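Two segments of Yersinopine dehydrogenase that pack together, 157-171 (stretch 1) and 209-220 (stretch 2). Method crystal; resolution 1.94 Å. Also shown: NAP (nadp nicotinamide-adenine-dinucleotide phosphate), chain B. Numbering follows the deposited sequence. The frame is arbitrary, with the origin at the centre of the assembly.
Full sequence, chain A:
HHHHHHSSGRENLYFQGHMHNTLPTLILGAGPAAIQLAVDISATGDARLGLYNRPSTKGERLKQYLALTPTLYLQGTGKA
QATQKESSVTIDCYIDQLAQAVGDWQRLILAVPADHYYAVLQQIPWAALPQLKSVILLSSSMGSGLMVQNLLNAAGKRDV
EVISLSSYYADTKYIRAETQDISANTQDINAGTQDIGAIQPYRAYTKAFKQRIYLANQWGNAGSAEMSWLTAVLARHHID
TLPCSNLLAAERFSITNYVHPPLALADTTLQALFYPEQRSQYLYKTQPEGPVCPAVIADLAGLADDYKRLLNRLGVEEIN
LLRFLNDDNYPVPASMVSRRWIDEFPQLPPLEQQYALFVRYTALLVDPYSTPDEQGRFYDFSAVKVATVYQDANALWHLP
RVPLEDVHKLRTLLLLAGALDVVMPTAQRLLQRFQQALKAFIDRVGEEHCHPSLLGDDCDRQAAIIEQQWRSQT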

# COMPACT_ATOMS: atom_id res chain seq x y z
N LYS A 157 49.51 14.23 6.23
CA LYS A 157 48.96 13.19 7.09
C LYS A 157 48.58 11.95 6.29
O LYS A 157 47.63 11.25 6.61
CB LYS A 157 47.77 13.70 7.87
CG LYS A 157 48.10 14.84 8.79
CD LYS A 157 48.99 14.40 9.92
CE LYS A 157 48.99 15.43 11.04
NZ LYS A 157 49.97 15.08 12.13
N ARG A 158 49.36 11.65 5.26
CA ARG A 158 49.08 10.46 4.49
C ARG A 158 49.15 9.19 5.34
O ARG A 158 48.55 8.18 4.96
CB ARG A 158 50.07 10.41 3.33
CG ARG A 158 49.95 9.19 2.46
CD ARG A 158 50.86 9.36 1.26
NE ARG A 158 50.83 8.16 0.43
CZ ARG A 158 51.58 7.96 -0.65
NH1 ARG A 158 52.45 8.89 -1.06
NH2 ARG A 158 51.46 6.82 -1.31
N ASP A 159 49.88 9.20 6.47
CA ASP A 159 49.95 8.02 7.34
C ASP A 159 48.62 7.70 8.01
O ASP A 159 48.40 6.54 8.43
CB ASP A 159 50.99 8.22 8.44
CG ASP A 159 52.41 7.97 7.99
OD1 ASP A 159 52.61 7.36 6.90
OD2 ASP A 159 53.34 8.37 8.74
N VAL A 160 47.78 8.70 8.22
CA VAL A 160 46.57 8.53 9.03
C VAL A 160 45.58 7.59 8.35
O VAL A 160 45.35 7.65 7.14
CB VAL A 160 45.94 9.90 9.33
CG1 VAL A 160 44.56 9.76 10.01
CG2 VAL A 160 46.91 10.68 10.20
N GLU A 161 45.01 6.67 9.14
CA GLU A 161 44.06 5.71 8.64
C GLU A 161 42.67 6.35 8.52
O GLU A 161 42.18 6.96 9.48
CB GLU A 161 44.03 4.48 9.55
CG GLU A 161 43.12 3.35 9.07
CD GLU A 161 43.33 2.05 9.85
OE1 GLU A 161 44.23 2.04 10.73
OE2 GLU A 161 42.59 1.05 9.59
N VAL A 162 42.07 6.26 7.34
CA VAL A 162 40.74 6.82 7.07
C VAL A 162 39.76 5.67 6.99
O VAL A 162 39.94 4.77 6.17
CB VAL A 162 40.72 7.66 5.78
CG1 VAL A 162 39.33 8.16 5.51
CG2 VAL A 162 41.69 8.82 5.89
N ILE A 163 38.74 5.70 7.84
CA ILE A 163 37.74 4.64 7.89
C ILE A 163 36.36 5.26 7.67
O ILE A 163 35.92 6.12 8.43
CB ILE A 163 37.80 3.88 9.23
CG1 ILE A 163 39.11 3.07 9.32
CG2 ILE A 163 36.63 2.92 9.33
CD1 ILE A 163 39.31 2.43 10.66
N SER A 164 35.69 4.80 6.62
CA SER A 164 34.28 5.08 6.35
C SER A 164 33.38 3.95 6.86
O SER A 164 33.57 2.79 6.49
CB SER A 164 34.03 5.24 4.86
OG SER A 164 34.35 6.53 4.39
N LEU A 165 32.40 4.31 7.69
CA LEU A 165 31.29 3.44 8.05
C LEU A 165 30.10 3.76 7.16
O LEU A 165 29.80 4.94 6.94
CB LEU A 165 30.91 3.62 9.52
CG LEU A 165 32.04 3.29 10.51
CD1 LEU A 165 31.82 4.03 11.80
CD2 LEU A 165 32.09 1.81 10.75
N SER A 166 29.42 2.71 6.69
CA SER A 166 28.31 2.88 5.75
C SER A 166 27.18 3.71 6.35
O SER A 166 26.51 4.45 5.62
CB SER A 166 27.78 1.51 5.31
OG SER A 166 27.48 0.67 6.42
N SER A 167 26.96 3.61 7.65
CA SER A 167 25.96 4.44 8.30
C SER A 167 26.22 4.42 9.79
O SER A 167 26.98 3.60 10.30
CB SER A 167 24.54 3.95 8.00
OG SER A 167 24.24 2.75 8.69
N TYR A 168 25.58 5.35 10.50
CA TYR A 168 25.57 5.27 11.95
C TYR A 168 24.91 3.95 12.34
O TYR A 168 24.02 3.45 11.64
CB TYR A 168 24.85 6.47 12.56
CG TYR A 168 24.69 6.36 14.05
CD1 TYR A 168 25.81 6.20 14.88
CD2 TYR A 168 23.43 6.41 14.65
CE1 TYR A 168 25.66 6.07 16.25
CE2 TYR A 168 23.27 6.28 16.02
CZ TYR A 168 24.38 6.12 16.81
OH TYR A 168 24.22 6.01 18.18
N TYR A 169 25.39 3.36 13.44
CA TYR A 169 25.08 1.96 13.74
C TYR A 169 23.86 1.79 14.64
O TYR A 169 23.59 0.67 15.11
CB TYR A 169 26.30 1.28 14.36
CG TYR A 169 26.84 1.90 15.63
CD1 TYR A 169 26.34 1.54 16.88
CD2 TYR A 169 27.91 2.82 15.58
CE1 TYR A 169 26.87 2.11 18.06
CE2 TYR A 169 28.43 3.37 16.73
CZ TYR A 169 27.92 3.04 17.96
OH TYR A 169 28.51 3.61 19.09
N ALA A 170 23.08 2.85 14.87
CA ALA A 170 21.95 2.77 15.77
C ALA A 170 20.90 3.80 15.40
O ALA A 170 21.02 4.55 14.43
CB ALA A 170 22.40 2.99 17.21
N ASP A 171 19.89 3.87 16.26
CA ASP A 171 18.81 4.86 16.24
C ASP A 171 18.81 5.53 17.61
O ASP A 171 18.40 4.91 18.61
CB ASP A 171 17.48 4.17 15.96
CG ASP A 171 16.33 5.15 15.80
OD1 ASP A 171 16.38 6.27 16.36
OD2 ASP A 171 15.37 4.80 15.10
N PHE A 209 19.59 -1.10 17.43
CA PHE A 209 20.89 -1.19 16.79
C PHE A 209 20.73 -1.81 15.40
O PHE A 209 19.85 -2.64 15.18
CB PHE A 209 21.87 -2.01 17.65
CG PHE A 209 22.23 -1.34 18.95
CD1 PHE A 209 23.08 -0.24 18.96
CD2 PHE A 209 21.70 -1.78 20.14
CE1 PHE A 209 23.40 0.38 20.15
CE2 PHE A 209 22.01 -1.16 21.33
CZ PHE A 209 22.86 -0.08 21.34
N LYS A 210 21.59 -1.39 14.47
CA LYS A 210 21.59 -1.98 13.14
C LYS A 210 22.12 -3.41 13.20
O LYS A 210 22.83 -3.78 14.13
CB LYS A 210 22.45 -1.15 12.17
CG LYS A 210 22.00 0.31 11.95
CD LYS A 210 20.76 0.46 11.15
CE LYS A 210 20.43 1.96 11.01
NZ LYS A 210 19.03 2.20 10.46
N GLN A 211 21.79 -4.21 12.18
CA GLN A 211 22.29 -5.59 12.16
C GLN A 211 23.69 -5.70 11.56
O GLN A 211 24.49 -6.54 12.00
CB GLN A 211 21.33 -6.53 11.42
CG GLN A 211 20.90 -6.08 10.04
CD GLN A 211 19.78 -6.97 9.45
OE1 GLN A 211 18.75 -6.48 8.99
NE2 GLN A 211 20.00 -8.28 9.46
N ARG A 212 24.01 -4.88 10.56
CA ARG A 212 25.39 -4.84 10.09
C ARG A 212 25.75 -3.45 9.56
O ARG A 212 24.89 -2.64 9.20
CB ARG A 212 25.65 -5.91 9.02
CG ARG A 212 24.92 -5.81 7.70
CD ARG A 212 25.15 -7.14 6.92
NE ARG A 212 24.18 -8.17 7.29
CZ ARG A 212 24.40 -9.24 8.04
NH1 ARG A 212 25.60 -9.52 8.53
NH2 ARG A 212 23.38 -10.06 8.29
N ILE A 213 27.06 -3.21 9.57
CA ILE A 213 27.68 -2.00 9.05
C ILE A 213 28.79 -2.45 8.12
O ILE A 213 29.51 -3.41 8.41
CB ILE A 213 28.24 -1.12 10.18
CG1 ILE A 213 27.14 -0.64 11.13
CG2 ILE A 213 28.99 0.03 9.61
CD1 ILE A 213 26.06 0.22 10.46
N TYR A 214 28.93 -1.75 7.01
CA TYR A 214 30.02 -1.99 6.08
C TYR A 214 31.09 -0.95 6.35
O TYR A 214 30.78 0.22 6.55
CB TYR A 214 29.53 -1.88 4.63
CG TYR A 214 28.54 -2.93 4.24
CD1 TYR A 214 27.18 -2.76 4.48
CD2 TYR A 214 28.95 -4.12 3.64
CE1 TYR A 214 26.26 -3.73 4.14
CE2 TYR A 214 28.02 -5.11 3.30
CZ TYR A 214 26.69 -4.88 3.53
OH TYR A 214 25.78 -5.85 3.21
N LEU A 215 32.36 -1.37 6.38
CA LEU A 215 33.39 -0.37 6.55
C LEU A 215 34.64 -0.75 5.77
O LEU A 215 34.77 -1.87 5.28
CB LEU A 215 33.67 -0.13 8.03
CG LEU A 215 34.15 -1.28 8.91
CD1 LEU A 215 35.48 -1.70 8.52
CD2 LEU A 215 34.19 -0.83 10.37
N ALA A 216 35.56 0.22 5.67
CA ALA A 216 36.82 0.04 4.97
C ALA A 216 37.74 1.20 5.33
O ALA A 216 37.27 2.26 5.75
CB ALA A 216 36.61 -0.01 3.45
N ASN A 217 39.05 0.97 5.21
CA ASN A 217 40.02 2.04 5.18
C ASN A 217 40.57 2.16 3.77
O ASN A 217 40.22 1.39 2.88
CB ASN A 217 41.14 1.79 6.18
CG ASN A 217 41.91 0.52 5.90
OD1 ASN A 217 42.18 0.19 4.75
ND2 ASN A 217 42.28 -0.18 6.95
N GLN A 218 41.38 3.18 3.55
CA GLN A 218 41.80 3.46 2.19
C GLN A 218 42.63 2.33 1.60
O GLN A 218 42.76 2.26 0.37
CB GLN A 218 42.59 4.77 2.14
CG GLN A 218 43.97 4.80 2.85
CD GLN A 218 43.89 5.33 4.28
OE1 GLN A 218 43.05 4.91 5.07
NE2 GLN A 218 44.75 6.28 4.60
N TRP A 219 43.22 1.47 2.43
CA TRP A 219 44.05 0.39 1.90
C TRP A 219 43.27 -0.91 1.68
O TRP A 219 43.82 -1.86 1.12
CB TRP A 219 45.25 0.14 2.86
CG TRP A 219 46.01 1.42 3.18
CD1 TRP A 219 46.74 2.19 2.32
CD2 TRP A 219 46.09 2.07 4.46
NE1 TRP A 219 47.27 3.26 2.98
CE2 TRP A 219 46.87 3.23 4.29
CE3 TRP A 219 45.57 1.78 5.73
CZ2 TRP A 219 47.16 4.10 5.33
CZ3 TRP A 219 45.85 2.65 6.77
CH2 TRP A 219 46.64 3.81 6.56
N GLY A 220 42.00 -0.96 2.07
CA GLY A 220 41.29 -2.23 2.05
C GLY A 220 41.85 -3.25 3.02
O GLY A 220 41.60 -4.45 2.87
PA NAP B . 23.02 15.48 13.91
O1A NAP B . 23.35 14.78 12.64
O2A NAP B . 21.61 16.12 13.87
O5B NAP B . 24.18 16.62 14.15
C5B NAP B . 25.45 16.10 14.60
C4B NAP B . 26.38 17.30 14.83
O4B NAP B . 26.49 18.05 13.46
C3B NAP B . 25.90 18.14 15.68
O3B NAP B . 26.96 18.74 16.48
C2B NAP B . 25.21 19.33 14.78
O2B NAP B . 25.19 20.59 15.54
C1B NAP B . 25.95 19.46 13.74
N9A NAP B . 25.07 19.74 12.61
C8A NAP B . 23.92 19.21 12.14
N7A NAP B . 23.61 19.95 11.07
C5A NAP B . 24.57 20.91 10.90
C6A NAP B . 24.65 21.88 9.93
N6A NAP B . 23.83 22.26 8.78
N1A NAP B . 25.68 22.74 9.94
C2A NAP B . 26.65 22.64 10.91
N3A NAP B . 26.57 21.68 11.88
C4A NAP B . 25.50 20.80 11.86
O3 NAP B . 23.07 14.36 15.13
PN NAP B . 23.22 12.75 15.08
O1N NAP B . 24.00 12.42 16.27
O2N NAP B . 21.77 12.20 15.13
O5D NAP B . 23.91 12.13 13.69
C5D NAP B . 25.32 11.81 13.64
C4D NAP B . 25.59 11.24 12.23
O4D NAP B . 24.76 9.90 12.02
C3D NAP B . 25.22 12.03 11.25
O3D NAP B . 26.12 11.69 10.08
C2D NAP B . 23.80 11.60 10.84
O2D NAP B . 23.66 11.81 9.52
C1D NAP B . 23.87 10.08 11.08
N1N NAP B . 22.60 9.45 11.51
C2N NAP B . 22.23 9.38 12.80
C3N NAP B . 21.02 8.74 13.14
C7N NAP B . 20.56 8.64 14.61
O7N NAP B . 19.87 7.77 14.97
N7N NAP B . 21.01 9.66 15.51
C4N NAP B . 20.22 8.21 12.17
C5N NAP B . 20.59 8.29 10.88
C6N NAP B . 21.80 8.91 10.54
P2B NAP B . 23.92 20.91 16.61
O1X NAP B . 22.76 21.43 15.78
O2X NAP B . 23.51 19.66 17.32
O3X NAP B . 24.36 22.00 17.57
O HOH W 1 47.13 6.98 2.85

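Strands 161-165 and 212-217 of yersinopine dehydrogenase run antiparallel, and side chains extend the pairing beyond both ends of the ladder. In the middle the backbone does the work: Ser164 N donates to Ala216 O (3.1 Å), answered by a weak bond from Ala216 N to Ser164 O (3.4 Å). At Ser166 the chain leaves the strand, with phi/psi of -61/-33°, and a side chain replaces the carbonyl. The p rotamer (chi1 52°) sets Ser166 OG to accept from Tyr214 N at 2.9 Å, while Ser166 N donates to Tyr214 O at 2.8 Å. Gln218 plays a comparable part at the other end. With chi1 p and chi2 at -95°, between wells, its amide reaches back along stretch 1: Gln218 NE2 donates to Val160 O (2.9 Å) and Gln218 OE1 accepts from Val162 N (2.8 Å), so one amide group spans two backbone positions. A water accepts from Gln218 NE2 (3.0 Å) and donates to Arg158 O (2.8 Å). Beside the Gln218 amide, Glu161 extends with chi1 and chi2 both t, bringing its OE2 within 2.9 Å of the donor Asn217 ND2; Trp219, chi1 m, carries its CZ3 to 3.6 Å from Glu161 CG.

Ile163, Leu165 and Leu215 share one face of the sheet. Leu165 (m, t) and Leu215 (p, p) meet tip to tip, CD2 to CD2, at 3.4 Å, and Leu165 CD2 also lies 3.8 Å from Ile213 CG2. Ile213 leaves its strand sideways, but with chi1 and chi2 both m its end comes nearer to stretch 1, where CD1 packs 3.5 Å from Ser167 O and CG1 3.9 Å from Tyr169 CB. Beyond the loops the register shifts by one residue: Ala170 pairs with Phe209, whose m rotamer places CD1 3.7 Å from Ala170 CB, and Lys210 N donates almost linearly to Tyr169 O (2.9 Å, 176°).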